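PDB 3IFR: carbohydrate kinase, FGGY, which probably phosphorylates D-xylulose at the expense of ATP, as a sugar kinase of the FGGY family. Local coordinates for residues 144-147 against 153-156. Residues are numbered along the deposited sequence; the frame is centred on the assembly and turned at random.
Sequences RWIE and VFGA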
loop_
_atom_site.group_PDB
_atom_site.type_symbol
_atom_site.label_atom_id
_atom_site.label_comp_id
_atom_site.label_asym_id
_atom_site.label_seq_id
_atom_site.Cartn_x
_atom_site.Cartn_y
_atom_site.Cartn_z
ATOM N N ARG A 144 2.840 19.225 12.732
ATOM C CA ARG A 144 3.675 19.793 13.805
ATOM C C ARG A 144 4.999 20.314 13.242
ATOM O O ARG A 144 5.484 21.344 13.683
ATOM C CB ARG A 144 4.003 18.745 14.876
ATOM C CG ARG A 144 2.881 18.322 15.754
ATOM C CD ARG A 144 2.414 19.413 16.690
ATOM N NE ARG A 144 1.474 18.870 17.665
ATOM C CZ ARG A 144 1.794 18.372 18.867
ATOM N NH1 ARG A 144 3.056 18.360 19.285
ATOM N NH2 ARG A 144 0.840 17.883 19.656
ATOM N N TRP A 145 5.606 19.585 12.296
ATOM C CA TRP A 145 6.884 20.015 11.712
ATOM C C TRP A 145 6.711 21.356 10.979
ATOM O O TRP A 145 7.449 22.310 11.189
ATOM C CB TRP A 145 7.414 18.964 10.743
ATOM C CG TRP A 145 8.717 19.332 10.128
ATOM C CD1 TRP A 145 9.958 18.926 10.532
ATOM C CD2 TRP A 145 8.921 20.179 8.984
ATOM N NE1 TRP A 145 10.919 19.486 9.723
ATOM C CE2 TRP A 145 10.310 20.248 8.760
ATOM C CE3 TRP A 145 8.065 20.864 8.119
ATOM C CZ2 TRP A 145 10.864 20.994 7.709
ATOM C CZ3 TRP A 145 8.613 21.604 7.077
ATOM C CH2 TRP A 145 9.996 21.677 6.890
ATOM N N ILE A 146 5.722 21.412 10.110
ATOM C CA ILE A 146 5.388 22.622 9.418
ATOM C C ILE A 146 5.158 23.827 10.358
ATOM O O ILE A 146 5.656 24.931 10.097
ATOM C CB ILE A 146 4.137 22.387 8.555
ATOM C CG1 ILE A 146 4.519 21.686 7.263
ATOM C CG2 ILE A 146 3.449 23.692 8.220
ATOM C CD1 ILE A 146 3.302 21.203 6.552
ATOM N N GLU A 147 4.375 23.637 11.416
ATOM C CA GLU A 147 4.135 24.714 12.378
ATOM C C GLU A 147 5.442 25.250 12.929
ATOM O O GLU A 147 5.586 26.451 13.155
ATOM C CB GLU A 147 3.355 24.189 13.564
ATOM C CG GLU A 147 3.444 25.067 14.790
ATOM C CD GLU A 147 2.458 24.626 15.845
ATOM O OE1 GLU A 147 1.492 25.357 16.037
ATOM O OE2 GLU A 147 2.607 23.542 16.452
ATOM N N VAL A 153 3.537 29.242 6.407
ATOM C CA VAL A 153 2.701 28.249 5.748
ATOM C C VAL A 153 1.609 27.820 6.706
ATOM O O VAL A 153 0.420 27.858 6.373
ATOM C CB VAL A 153 3.509 27.041 5.280
ATOM C CG1 VAL A 153 2.591 26.000 4.640
ATOM C CG2 VAL A 153 4.540 27.529 4.240
ATOM N N PHE A 154 2.015 27.468 7.921
ATOM C CA PHE A 154 1.089 26.924 8.895
ATOM C C PHE A 154 -0.100 27.832 9.176
ATOM O O PHE A 154 -1.245 27.358 9.295
ATOM C CB PHE A 154 1.793 26.582 10.201
ATOM C CG PHE A 154 0.965 25.749 11.122
ATOM C CD1 PHE A 154 0.850 24.370 10.926
ATOM C CD2 PHE A 154 0.297 26.325 12.184
ATOM C CE1 PHE A 154 0.091 23.584 11.775
ATOM C CE2 PHE A 154 -0.464 25.552 13.042
ATOM C CZ PHE A 154 -0.582 24.157 12.825
ATOM N N GLY A 155 0.160 29.125 9.293
ATOM C CA GLY A 155 -0.904 30.044 9.674
ATOM C C GLY A 155 -1.886 30.271 8.529
ATOM O O GLY A 155 -3.043 30.652 8.735
ATOM N N ALA A 156 -1.421 30.035 7.307
ATOM C CA ALA A 156 -2.300 30.202 6.149
ATOM C C ALA A 156 -3.173 28.986 5.796
ATOM O O ALA A 156 -3.887 29.048 4.813
ATOM C CB ALA A 156 -1.498 30.575 4.950
#
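Ile146 and Glu147 of helix 139-149 pack against Val153 and Phe154 of the short helix 151-155. These are two consecutive helices, joined by a link of one residue, and the second packs back against the end of the first. The pair lies in the N-terminal FGGY domain, toward the periphery of the chain, with its centre about 27 Å from the chain centre. Ile146 meets the second helix through its CG2 branch. Its CG1 lies beside the backbone N (chi1 -80°), at the edge of the Trp145 ring, and this puts CG2 anti to the N and facing the second helix. Ile146 CG2 lies in the plane of the Phe154 ring, at its edge, 3.8 Å from Phe154 CD1. The same methyl reaches Val153 CG1 more loosely, at 4.3 Å. Ile146 and Val153 both also touch Leu91 of strand 90-92, so the apolar patch continues onto that strand. Glu147 comes next and takes the face of the ring. Its CB sits 3.6 Å from the centroid of the Phe154 ring and 10° off the normal, a CH-pi contact. Backbone joins in, with Glu147 CA 3.6 Å from Phe154 CG. An alanine in place of Phe154 would probably leave Glu147 CB without its ring face and Ile146 CG2 without the ring edge, opening a gap between the helices. Phe154 also touches Ile205 in a nearby loop. The Glu147 side chain runs on in an extended form past the ring, and its carboxylate is tilted 41° from the ring plane. Glu147 OE2 shares a hydrogen bond with His204 ND1, which ties the first helix to the loop that carries Ile205. The other oxygen, Glu147 OE1, hangs above the ring plane on the same face as CB, out past the rim, 3.6 Å from Phe154 CE2.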